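Local coordinates for cellulose-binding protein (Saccharophagus degradans, PDB 2YHG) that probably binds polysaccharide and hydrolyses glycosidic bonds, here represented by a nucleoside hydrolase-like domain followed by a smaller calcium-binding beta domain, at residues 254-259 / 265-270; 249-252 / 258-261; 211-216 / 243-248; 336-341 / 414-419; 203-208 / 260-265. All blocks are in the same frame, centred on the assembly; numbering follows the deposited sequence.

Contacts 1, 2, 3 and 5 belong to the nucleoside hydrolase-like domain, and contact 4 to the beta domain that follows it. Contacts 1, 2 and 5 all draw on the loop between helix 246-249 and strand 273-276; their centres lie between about 4 and 9 Å apart, and they overlap in sequence. Contact 3, about 14 to 15 Å from each of them, centre to centre, holds the segment leading into helix 246-249 and a calcium ligand. Along the chain, contact 5 opens first, contact 3 comes next, and contact 4 is last. Contact 4 lies about 15 Å from contact 1, centre to centre; Leu256 of contact 1 packs on Leu415 of contact 4, tying the two domains together.

Contact 1 (254-259 / 265-270); sequences PGLNDP and GGWGGR
The loop that brings Gly266 to a bound magnesium ion, with Ser303 as the other protein residue of that site, packs against Leu256 and Asn257. No direct hydrogen bond joins the two segments. Leu256 reaches over with one methyl: CD2 sits 3.8 Å from CA of Gly266 and equally far, at 3.8 Å, from CD1 of Trp267, the leucine running roughly perpendicular to the indole side chain. Asn257 comes up beside the peptide of Gly265, its CB only 3.1 Å from the Gly265 carbonyl O, a tight approach. With CG held between its own backbone N and carbonyl carbon (chi1 65°), the asparagine turns its amide to a water. That water donates to OD1 of Asn257 at 2.8 Å and accepts from the backbone N of Trp267 at 3.0 Å, so it bridges the segments. The amide's other end, ND2, is held by the backbone O of His250.

Gly266 also starts a type I beta turn, closed by Gly269 N to Gly266 O at 2.9 Å, and Trp267 rides at its second position. From there the indole donates through NE1 to Tyr429 OH and lies on helix 308-323. Leu256 also touches Tyr429, which belongs to strand 427-436 of the C-terminal domain, and the backbone O of Leu256 accepts from Arg431 on the same strand.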
# COMPACT_ATOMS: atom_id res chain seq x y z
N PRO A 254 -8.08 -3.69 2.39
CA PRO A 254 -8.56 -4.82 1.61
C PRO A 254 -10.01 -4.70 1.16
O PRO A 254 -10.37 -5.24 0.12
CB PRO A 254 -8.33 -6.02 2.53
CG PRO A 254 -7.23 -5.58 3.47
CD PRO A 254 -7.44 -4.12 3.65
N GLY A 255 -10.85 -3.99 1.91
CA GLY A 255 -12.23 -3.80 1.50
C GLY A 255 -12.41 -2.77 0.41
O GLY A 255 -13.48 -2.75 -0.24
N LEU A 256 -11.41 -1.89 0.22
CA LEU A 256 -11.44 -0.89 -0.84
C LEU A 256 -10.91 -1.42 -2.15
O LEU A 256 -11.46 -1.14 -3.22
CB LEU A 256 -10.64 0.35 -0.44
CG LEU A 256 -10.48 1.46 -1.47
CD1 LEU A 256 -11.82 2.00 -1.95
CD2 LEU A 256 -9.64 2.58 -0.86
N ASN A 257 -9.80 -2.13 -2.10
CA ASN A 257 -9.10 -2.54 -3.31
C ASN A 257 -8.25 -3.76 -3.07
O ASN A 257 -7.66 -3.90 -2.01
CB ASN A 257 -8.25 -1.41 -3.94
CG ASN A 257 -7.11 -0.97 -3.06
OD1 ASN A 257 -7.32 -0.43 -1.96
ND2 ASN A 257 -5.88 -1.14 -3.55
N ASP A 258 -8.21 -4.63 -4.08
CA ASP A 258 -7.27 -5.72 -4.15
C ASP A 258 -6.03 -5.19 -4.87
O ASP A 258 -6.10 -4.89 -6.05
CB ASP A 258 -7.87 -6.90 -4.91
CG ASP A 258 -6.94 -8.09 -4.95
OD1 ASP A 258 -5.71 -7.93 -4.78
OD2 ASP A 258 -7.46 -9.22 -5.11
N PRO A 259 -4.91 -5.03 -4.15
CA PRO A 259 -3.75 -4.35 -4.75
C PRO A 259 -3.16 -5.13 -5.92
O PRO A 259 -2.44 -4.54 -6.74
CB PRO A 259 -2.76 -4.26 -3.58
CG PRO A 259 -3.14 -5.39 -2.71
CD PRO A 259 -4.65 -5.44 -2.76
N GLY A 265 -7.83 1.15 -8.19
CA GLY A 265 -7.77 2.41 -7.47
C GLY A 265 -7.91 2.22 -5.98
O GLY A 265 -8.53 1.27 -5.50
N GLY A 266 -7.29 3.13 -5.23
CA GLY A 266 -7.23 3.05 -3.79
C GLY A 266 -6.17 4.00 -3.31
O GLY A 266 -5.72 4.87 -4.05
N TRP A 267 -5.81 3.90 -2.04
CA TRP A 267 -4.95 4.91 -1.43
C TRP A 267 -3.53 4.92 -1.97
O TRP A 267 -2.80 5.89 -1.71
CB TRP A 267 -4.93 4.74 0.07
CG TRP A 267 -6.15 5.05 0.85
CD1 TRP A 267 -7.41 5.33 0.40
CD2 TRP A 267 -6.18 5.14 2.27
NE1 TRP A 267 -8.23 5.61 1.48
CE2 TRP A 267 -7.49 5.51 2.64
CE3 TRP A 267 -5.22 4.97 3.27
CZ2 TRP A 267 -7.87 5.71 3.96
CZ3 TRP A 267 -5.59 5.18 4.58
CH2 TRP A 267 -6.90 5.57 4.92
N GLY A 268 -3.11 3.89 -2.70
CA GLY A 268 -1.84 3.93 -3.40
C GLY A 268 -1.92 4.35 -4.86
O GLY A 268 -0.91 4.30 -5.57
N GLY A 269 -3.10 4.76 -5.30
CA GLY A 269 -3.32 5.16 -6.68
C GLY A 269 -3.97 4.10 -7.53
O GLY A 269 -4.30 2.99 -7.08
N ARG A 270 -4.15 4.46 -8.80
CA ARG A 270 -4.85 3.64 -9.80
C ARG A 270 -3.95 3.50 -11.02
O ARG A 270 -3.39 4.49 -11.48
CB ARG A 270 -6.18 4.30 -10.19
CG ARG A 270 -7.02 3.43 -11.06
CD ARG A 270 -8.42 4.01 -11.28
NE ARG A 270 -8.40 5.39 -11.82
CZ ARG A 270 -8.16 5.69 -13.09
NH1 ARG A 270 -7.97 4.74 -13.98
NH2 ARG A 270 -8.08 6.96 -13.46
O HOH W 1 -5.97 1.41 -0.40

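Contact 2 (249-252 / 258-261)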
# COMPACT_ATOMS: atom_id res chain seq x y z
N LEU A 249 0.28 2.42 1.22
CA LEU A 249 -1.14 2.75 1.22
C LEU A 249 -1.88 1.91 0.18
O LEU A 249 -3.09 1.66 0.35
CB LEU A 249 -1.39 4.24 0.96
CG LEU A 249 -0.80 5.20 1.97
CD1 LEU A 249 -1.30 6.62 1.64
CD2 LEU A 249 -1.15 4.80 3.40
N HIS A 250 -1.21 1.47 -0.87
CA HIS A 250 -1.82 0.60 -1.88
C HIS A 250 -2.47 -0.63 -1.22
O HIS A 250 -3.50 -1.10 -1.73
CB HIS A 250 -0.71 0.19 -2.86
CG HIS A 250 -1.21 -0.54 -4.05
ND1 HIS A 250 -2.22 -0.07 -4.83
CD2 HIS A 250 -0.79 -1.72 -4.58
CE1 HIS A 250 -2.43 -0.96 -5.78
NE2 HIS A 250 -1.56 -1.96 -5.67
N MET A 251 -1.87 -1.15 -0.16
CA MET A 251 -2.28 -2.36 0.51
C MET A 251 -2.99 -2.11 1.84
O MET A 251 -3.18 -3.05 2.60
CB MET A 251 -1.11 -3.32 0.70
CG MET A 251 -0.21 -3.48 -0.52
SD MET A 251 1.15 -2.26 -0.42
CE MET A 251 2.15 -2.67 -1.82
N ALA A 252 -3.39 -0.89 2.12
CA ALA A 252 -3.92 -0.52 3.42
C ALA A 252 -5.35 -0.98 3.65
O ALA A 252 -5.79 -0.97 4.81
CB ALA A 252 -3.85 0.98 3.60
N ASP A 258 -8.21 -4.63 -4.08
CA ASP A 258 -7.27 -5.72 -4.15
C ASP A 258 -6.03 -5.19 -4.87
O ASP A 258 -6.10 -4.89 -6.05
CB ASP A 258 -7.87 -6.90 -4.91
CG ASP A 258 -6.94 -8.09 -4.95
OD1 ASP A 258 -5.71 -7.93 -4.78
OD2 ASP A 258 -7.46 -9.22 -5.11
N PRO A 259 -4.91 -5.03 -4.15
CA PRO A 259 -3.75 -4.35 -4.75
C PRO A 259 -3.16 -5.13 -5.92
O PRO A 259 -2.44 -4.54 -6.74
CB PRO A 259 -2.76 -4.26 -3.58
CG PRO A 259 -3.14 -5.39 -2.71
CD PRO A 259 -4.65 -5.44 -2.76
N SER A 260 -3.46 -6.43 -6.06
CA SER A 260 -2.98 -7.19 -7.20
C SER A 260 -3.82 -6.90 -8.45
O SER A 260 -3.40 -7.28 -9.55
CB SER A 260 -2.99 -8.69 -6.93
OG SER A 260 -2.06 -9.01 -5.91
N VAL A 261 -4.97 -6.25 -8.29
CA VAL A 261 -5.80 -5.81 -9.42
C VAL A 261 -5.53 -4.31 -9.50
O VAL A 261 -6.21 -3.49 -8.89
CB VAL A 261 -7.28 -6.13 -9.23
CG1 VAL A 261 -8.04 -5.71 -10.49
CG2 VAL A 261 -7.44 -7.65 -8.93
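His250 and Pro259 meet in two ways at once. The imidazole donates from NE2 to the carbonyl O of Pro259 at 2.9 Å, while CB of the same proline lies over one face of the ring, 3.3 Å from NE2 and 3.4 Å from CD2. The bond is bent, 142° at the hydrogen, and the acceptor is tilted out of the ring plane. On the acceptor side the nitrogen lies in the carbonyl plane, on a lone pair, with a C=O...N angle of 111°. CG of His250 stands anti to its backbone N (chi1 -172°), which carries the ring across to the proline. Contact over a face and a bond at NE2 together leave the ring little freedom to rotate.

Beside it, Met251 adds a purely apolar touch, its CG 4.1 Å from CB of Pro259.

Each partner is set by a type I beta turn. Leu249 to Ala252 form one, closed by Ala252 N to Leu249 O at 3.1 Å, so His250 and Met251 occupy its two middle positions. Asp258 to Val261 form the other, closed by Val261 N to Asp258 O at 2.9 Å. Asp258 reinforces it with an Asx turn: OD1 accepts from Ser260 N at 3.0 Å.

Further out, Trp147 of strand 146-150 meets the His250 ring edge-to-face and also touches Met251 and Pro259. Strand 180-185 contributes Tyr183 against the imidazole and Arg181, which donates to Ser260 OG, so the turn at the end of helix 246-249 and the one at 258-261 both rest on these two strands of the parallel sheet.

Contact 3 (211-216 / 243-248); sequences YSWQPS and GDTPAF. With CA (calcium ion), chain B.
Apolar contacts come first: the indole of Trp213 packs on Thr245 and Pro246. Its CH2 is 3.9 Å from CG2 of Thr245, and at the pyrrole end NE1 is 3.9 Å from CG of Pro246. The threonine side chain stands nearly square to that of the tryptophan. The tryptophan has CG folded between its backbone N and carbonyl carbon (chi1 64°), which swings the ring toward Thr245 and Pro246. Over one ring face lies the amide carbon CD of Gln214, 3.4 Å above the plane and displaced toward the rim.

The polar contacts fix that amide. Gln214 NE2 donates to the backbone oxygens of Thr241 and Val210, and OE1 takes a weak bond from the backbone N of Trp213. The hydroxyl of Thr245 bonds to Glu242 and Ser46.

Metal binding takes over on the other side of 243-248. Asp244 points away from the tryptophan, and its OD2 binds calcium at 2.5 Å, joined by two waters. Asp36, Asp43 and the backbone O of Trp151 complete the protein ligands. Two aspartates near the N-terminus, a backbone carbonyl and an aspartate far along the chain are consistent with the calcium site of nucleoside hydrolases.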
# COMPACT_ATOMS: atom_id res chain seq x y z
N TYR A 211 2.86 12.95 -5.33
CA TYR A 211 3.18 14.24 -4.74
C TYR A 211 1.98 15.14 -4.48
O TYR A 211 2.18 16.28 -4.05
CB TYR A 211 4.14 14.99 -5.64
CG TYR A 211 5.52 14.38 -5.73
CD1 TYR A 211 6.35 14.35 -4.63
CD2 TYR A 211 6.00 13.83 -6.89
CE1 TYR A 211 7.65 13.80 -4.71
CE2 TYR A 211 7.29 13.35 -7.00
CZ TYR A 211 8.12 13.36 -5.91
OH TYR A 211 9.44 12.98 -6.03
N SER A 212 0.76 14.70 -4.75
CA SER A 212 -0.40 15.61 -4.72
C SER A 212 -1.34 15.41 -3.53
O SER A 212 -2.26 16.18 -3.37
CB SER A 212 -1.22 15.46 -5.99
OG SER A 212 -0.45 15.80 -7.11
N TRP A 213 -1.06 14.45 -2.67
CA TRP A 213 -1.98 14.05 -1.59
C TRP A 213 -1.56 14.54 -0.22
O TRP A 213 -2.35 14.43 0.73
CB TRP A 213 -2.08 12.51 -1.59
CG TRP A 213 -0.79 11.84 -1.27
CD1 TRP A 213 0.19 11.53 -2.15
CD2 TRP A 213 -0.30 11.50 0.03
NE1 TRP A 213 1.28 11.03 -1.50
CE2 TRP A 213 1.01 11.01 -0.15
CE3 TRP A 213 -0.83 11.53 1.32
CZ2 TRP A 213 1.83 10.64 0.92
CZ3 TRP A 213 -0.03 11.15 2.38
CH2 TRP A 213 1.28 10.71 2.18
N GLN A 214 -0.32 15.03 -0.09
CA GLN A 214 0.34 15.19 1.19
C GLN A 214 -0.33 16.24 2.08
O GLN A 214 -0.90 17.21 1.60
CB GLN A 214 1.79 15.62 1.00
CG GLN A 214 2.73 14.48 0.63
CD GLN A 214 2.76 14.04 -0.80
OE1 GLN A 214 1.89 14.40 -1.63
NE2 GLN A 214 3.75 13.23 -1.12
N PRO A 215 -0.24 16.05 3.38
CA PRO A 215 -0.72 17.06 4.33
C PRO A 215 0.31 18.16 4.51
O PRO A 215 1.46 18.03 4.10
CB PRO A 215 -0.89 16.26 5.59
CG PRO A 215 0.29 15.34 5.55
CD PRO A 215 0.46 14.96 4.07
N SER A 216 -0.12 19.21 5.20
CA SER A 216 0.72 20.38 5.42
C SER A 216 1.74 20.12 6.52
O SER A 216 1.59 19.27 7.37
CB SER A 216 -0.13 21.60 5.81
OG SER A 216 -0.64 21.39 7.09
N GLY A 243 7.07 10.76 0.16
CA GLY A 243 6.93 10.38 -1.24
C GLY A 243 6.76 8.87 -1.45
O GLY A 243 6.17 8.47 -2.45
N ASP A 244 7.30 8.06 -0.53
CA ASP A 244 7.24 6.62 -0.67
C ASP A 244 5.99 6.00 -0.07
O ASP A 244 5.74 4.81 -0.28
CB ASP A 244 8.45 6.00 -0.03
CG ASP A 244 9.73 6.49 -0.62
OD1 ASP A 244 9.79 6.44 -1.87
OD2 ASP A 244 10.63 6.96 0.10
N THR A 245 5.22 6.75 0.69
CA THR A 245 4.08 6.17 1.42
C THR A 245 3.02 5.50 0.55
O THR A 245 2.45 4.52 1.01
CB THR A 245 3.52 7.23 2.38
OG1 THR A 245 4.47 7.31 3.44
CG2 THR A 245 2.13 6.94 2.88
N PRO A 246 2.80 5.92 -0.70
CA PRO A 246 1.85 5.17 -1.54
C PRO A 246 2.19 3.68 -1.65
O PRO A 246 1.28 2.87 -1.90
CB PRO A 246 1.89 5.91 -2.85
CG PRO A 246 2.14 7.34 -2.40
CD PRO A 246 3.21 7.19 -1.35
N ALA A 247 3.47 3.33 -1.52
CA ALA A 247 3.92 1.95 -1.62
C ALA A 247 3.42 1.05 -0.50
O ALA A 247 3.51 -0.18 -0.64
CB ALA A 247 5.43 1.91 -1.71
N PHE A 248 2.91 1.59 0.59
CA PHE A 248 2.09 0.78 1.49
C PHE A 248 0.64 1.20 1.56
O PHE A 248 -0.20 0.35 1.87
CB PHE A 248 2.66 0.62 2.92
CG PHE A 248 2.91 1.90 3.64
CD1 PHE A 248 4.11 2.57 3.48
CD2 PHE A 248 1.99 2.40 4.56
CE1 PHE A 248 4.36 3.74 4.18
CE2 PHE A 248 2.22 3.60 5.20
CZ PHE A 248 3.43 4.24 5.03
CA CA B . 13.11 6.92 -0.43
O HOH W 2 12.80 9.44 -0.80
O HOH W 3 14.75 7.89 -2.01

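Contact 4 (336-341 / 414-419)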
# COMPACT_ATOMS: atom_id res chain seq x y z
N PRO A 336 -17.63 -1.83 8.21
CA PRO A 336 -18.70 -1.98 7.22
C PRO A 336 -19.26 -3.39 7.18
O PRO A 336 -18.53 -4.37 7.30
CB PRO A 336 -18.01 -1.74 5.88
CG PRO A 336 -16.73 -1.23 6.17
CD PRO A 336 -16.33 -1.58 7.58
N VAL A 337 -20.55 -3.47 6.90
CA VAL A 337 -21.23 -4.71 6.54
C VAL A 337 -22.12 -4.40 5.36
O VAL A 337 -22.75 -3.35 5.37
CB VAL A 337 -22.06 -5.24 7.74
CG1 VAL A 337 -22.88 -6.46 7.32
CG2 VAL A 337 -21.15 -5.54 8.93
N VAL A 338 -22.13 -5.25 4.33
CA VAL A 338 -23.01 -5.09 3.19
C VAL A 338 -23.74 -6.41 2.97
O VAL A 338 -23.13 -7.44 2.82
CB VAL A 338 -22.25 -4.68 1.93
CG1 VAL A 338 -23.19 -4.62 0.73
CG2 VAL A 338 -21.56 -3.33 2.15
N ASN A 339 -25.06 -6.35 2.97
CA ASN A 339 -25.92 -7.50 2.77
C ASN A 339 -25.50 -8.65 3.70
O ASN A 339 -25.37 -9.78 3.26
CB ASN A 339 -25.95 -7.92 1.31
CG ASN A 339 -26.68 -6.91 0.44
OD1 ASN A 339 -27.27 -5.96 0.93
ND2 ASN A 339 -26.62 -7.08 -0.87
N ASN A 340 -25.25 -8.29 4.96
CA ASN A 340 -24.85 -9.24 6.01
C ASN A 340 -23.51 -9.92 5.77
O ASN A 340 -23.19 -10.91 6.41
CB ASN A 340 -25.93 -10.30 6.24
CG ASN A 340 -27.26 -9.70 6.65
OD1 ASN A 340 -27.31 -8.72 7.41
ND2 ASN A 340 -28.33 -10.24 6.12
N ASP A 341 -22.68 -9.33 4.92
CA ASP A 341 -21.36 -9.84 4.64
C ASP A 341 -20.36 -8.89 5.30
O ASP A 341 -20.29 -7.70 4.95
CB ASP A 341 -21.14 -9.91 3.13
CG ASP A 341 -19.79 -10.48 2.74
OD1 ASP A 341 -18.82 -10.24 3.46
OD2 ASP A 341 -19.68 -11.04 1.62
N ILE A 414 -19.15 -0.61 -7.43
CA ILE A 414 -19.90 0.24 -6.53
C ILE A 414 -19.15 0.32 -5.22
O ILE A 414 -18.79 -0.71 -4.67
CB ILE A 414 -21.32 -0.28 -6.31
CG1 ILE A 414 -22.06 -0.50 -7.64
CG2 ILE A 414 -22.06 0.63 -5.36
CD1 ILE A 414 -22.29 0.77 -8.45
N LEU A 415 -18.89 1.52 -4.72
CA LEU A 415 -18.18 1.70 -3.48
C LEU A 415 -19.05 2.25 -2.37
O LEU A 415 -19.67 3.31 -2.53
CB LEU A 415 -17.00 2.63 -3.69
CG LEU A 415 -16.11 2.85 -2.48
CD1 LEU A 415 -15.45 1.56 -2.01
CD2 LEU A 415 -15.06 3.95 -2.76
N LEU A 416 -19.06 1.56 -1.24
CA LEU A 416 -19.57 2.14 0.01
C LEU A 416 -18.40 2.83 0.70
O LEU A 416 -17.38 2.21 0.99
CB LEU A 416 -20.08 1.06 0.94
CG LEU A 416 -20.47 1.54 2.34
CD1 LEU A 416 -21.65 2.49 2.31
CD2 LEU A 416 -20.67 0.33 3.27
N THR A 417 -18.56 4.11 1.01
CA THR A 417 -17.71 4.82 1.94
C THR A 417 -18.52 5.11 3.20
O THR A 417 -19.57 5.73 3.14
CB THR A 417 -17.18 6.14 1.33
OG1 THR A 417 -16.43 5.85 0.15
CG2 THR A 417 -16.26 6.86 2.31
N LEU A 418 -18.02 4.60 4.30
CA LEU A 418 -18.61 4.77 5.60
C LEU A 418 -17.75 5.83 6.34
O LEU A 418 -16.54 5.73 6.33
CB LEU A 418 -18.57 3.39 6.26
CG LEU A 418 -19.36 3.15 7.52
CD1 LEU A 418 -20.85 3.38 7.30
CD2 LEU A 418 -19.12 1.78 8.07
N ARG A 419 -18.38 6.78 7.03
CA ARG A 419 -17.66 7.83 7.74
C ARG A 419 -18.30 8.01 9.09
O ARG A 419 -19.54 8.21 9.16
CB ARG A 419 -17.74 9.15 6.96
CG ARG A 419 -17.04 10.33 7.61
CD ARG A 419 -17.29 11.61 6.85
NE ARG A 419 -18.63 12.10 7.15
CZ ARG A 419 -19.41 12.74 6.30
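Leu416 carries the contact with Val338 and Pro336, and it does so with one methyl. Its CB points from the strand toward 336-341 but is still 4.8 Å from CG2 of Val338, and CG is 5.0 Å from that same atom. CG lies anti to the backbone N (chi1 173°), and from there the two branches part. CD2 turns to the loop, reaching CG2 of Val338 at 3.9 Å and CB of Pro336 at 4.3 Å. The leucine and valine side chains point opposite ways and overlap side by side at CD2 and CG2. Two residues on, Leu418 also faces Pro336; it is deposited in two conformers, so its approach to that ring is doubtful in detail. Just past Leu418, Asp420 joins Asp366 among the ligands of the domain's calcium ion.

On the loop side, Val338 begins a type I' beta turn ending at Asp341. The turn is closed by both backbone bonds: Val338 N to Asp341 O at 3.1 Å, and Asp341 N to Val338 O at 2.9 Å. Asn339 and Asn340 supply the positive phi values, and the Asn339 side chain is tied to the backbone of Ser358 and Asp360.

Strand 411-420 runs antiparallel between 427-436 and 372-378. Loop 336-341 lies over one face of this mixed sheet, with Pro336 also on Ala428 of strand 427-436 and Val338 also on Met347 of strand 347-351.

Contact 5 (203-208 / 260-265); sequences IYIRAR and SVVSMG
Ile203 and Ile205 project from the same side of their strand and meet Val262, both pointing opposite to the valine and lying alongside it. One methyl of the valine serves both: CG1 is 3.8 Å from CD1 of Ile205 and 4.1 Å from CG2 of Ile203. The two isoleucines use different branches for it. Ile205 touches with the end of its long arm, whereas Ile203 offers the short methyl and sends the long arm past, to place CD1 4.0 Å from the backbone O of Ser260. Both share nearly the same torsions; in Ile205, CG1 is anti to the carbonyl carbon (chi1 -66°) and the arm then runs out extended (chi2 166°), which is how CD1 gets so far from the strand.

Val262 is presented by a type I beta turn from Val261 to Met264, closed by Met264 N to Val261 O at 3.1 Å, where it takes the second position. No hydrogen bond crosses between the segments; methyl packing carries the contact.

Strand 203-207 is the last strand of the parallel run, hydrogen-bonded to strand 180-185 through Val182 and Asp184. On its other side, Tyr204 and Arg206 bond through their backbones to Tyr297 of strand 295-298. Loop 260-265 covers Ile203 and Ile205, and Val262 also rests on Tyr297 of that neighbouring strand.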
# COMPACT_ATOMS: atom_id res chain seq x y z
N ILE A 203 4.06 -8.75 -11.75
CA ILE A 203 3.27 -7.54 -11.57
C ILE A 203 4.18 -6.47 -11.00
O ILE A 203 4.75 -6.63 -9.93
CB ILE A 203 2.06 -7.80 -10.64
CG1 ILE A 203 1.10 -8.79 -11.30
CG2 ILE A 203 1.37 -6.49 -10.30
CD1 ILE A 203 0.01 -9.29 -10.37
N TYR A 204 4.33 -5.37 -11.73
CA TYR A 204 5.34 -4.35 -11.44
C TYR A 204 4.71 -2.98 -11.68
O TYR A 204 4.30 -2.67 -12.79
CB TYR A 204 6.58 -4.54 -12.34
CG TYR A 204 7.74 -3.68 -11.98
CD1 TYR A 204 7.70 -2.30 -12.14
CD2 TYR A 204 8.89 -4.23 -11.47
CE1 TYR A 204 8.77 -1.51 -11.76
CE2 TYR A 204 9.96 -3.44 -11.08
CZ TYR A 204 9.90 -2.09 -11.23
OH TYR A 204 10.99 -1.34 -10.85
N ILE A 205 4.64 -2.20 -10.61
CA ILE A 205 4.18 -0.81 -10.65
C ILE A 205 5.36 0.11 -10.46
O ILE A 205 6.15 -0.07 -9.52
CB ILE A 205 3.18 -0.55 -9.47
CG1 ILE A 205 1.90 -1.36 -9.65
CG2 ILE A 205 2.92 0.94 -9.32
CD1 ILE A 205 1.05 -1.42 -8.41
N ARG A 206 5.54 1.10 -11.35
CA ARG A 206 6.43 2.24 -11.12
C ARG A 206 5.54 3.46 -10.96
O ARG A 206 5.07 4.02 -11.95
CB ARG A 206 7.49 2.41 -12.21
CG ARG A 206 8.41 3.58 -12.00
CD ARG A 206 9.60 3.64 -12.94
NE ARG A 206 10.61 2.67 -12.55
CZ ARG A 206 11.76 2.48 -13.20
NH1 ARG A 206 11.98 3.03 -14.38
NH2 ARG A 206 12.71 1.72 -12.65
N ALA A 207 5.27 3.82 -9.72
CA ALA A 207 4.36 4.92 -9.41
C ALA A 207 5.10 6.24 -9.49
O ALA A 207 6.19 6.38 -8.92
CB ALA A 207 3.78 4.74 -8.03
N ARG A 208 4.51 7.21 -10.15
CA ARG A 208 5.15 8.50 -10.30
C ARG A 208 4.35 9.67 -9.79
O ARG A 208 4.90 10.74 -9.53
CB ARG A 208 5.52 8.74 -11.74
CG ARG A 208 6.43 7.67 -12.32
CD ARG A 208 6.74 7.98 -13.80
NE ARG A 208 5.54 7.80 -14.61
CZ ARG A 208 5.36 8.38 -15.79
NH1 ARG A 208 6.33 9.12 -16.34
NH2 ARG A 208 4.19 8.27 -16.39
N SER A 260 -3.46 -6.43 -6.06
CA SER A 260 -2.98 -7.19 -7.20
C SER A 260 -3.82 -6.90 -8.45
O SER A 260 -3.40 -7.28 -9.55
CB SER A 260 -2.99 -8.69 -6.93
OG SER A 260 -2.06 -9.01 -5.91
N VAL A 261 -4.97 -6.25 -8.29
CA VAL A 261 -5.80 -5.81 -9.42
C VAL A 261 -5.53 -4.31 -9.50
O VAL A 261 -6.21 -3.49 -8.89
CB VAL A 261 -7.28 -6.13 -9.23
CG1 VAL A 261 -8.04 -5.71 -10.49
CG2 VAL A 261 -7.44 -7.65 -8.93
N VAL A 262 -4.46 -3.97 -10.22
CA VAL A 262 -3.87 -2.63 -10.08
C VAL A 262 -4.73 -1.55 -10.69
O VAL A 262 -4.52 -0.36 -10.39
CB VAL A 262 -2.42 -2.61 -10.61
CG1 VAL A 262 -1.58 -3.71 -9.90
CG2 VAL A 262 -2.37 -2.76 -12.14
N SER A 263 -5.69 -1.90 -11.53
CA SER A 263 -6.63 -0.93 -12.07
C SER A 263 -7.72 -0.52 -11.09
O SER A 263 -8.49 0.39 -11.43
CB SER A 263 -7.30 -1.54 -13.28
OG SER A 263 -8.00 -2.71 -12.88
N MET A 264 -7.83 -1.11 -9.91
CA MET A 264 -8.98 -0.81 -9.06
C MET A 264 -8.99 0.60 -8.53
O MET A 264 -10.07 1.17 -8.30
CB MET A 264 -9.10 -1.78 -7.88
CG MET A 264 -9.67 -3.13 -8.28
SD MET A 264 -10.31 -3.97 -6.81
CE MET A 264 -10.86 -5.52 -7.50
N GLY A 265 -7.83 1.15 -8.19
CA GLY A 265 -7.77 2.41 -7.47
C GLY A 265 -7.91 2.22 -5.98
O GLY A 265 -8.53 1.27 -5.50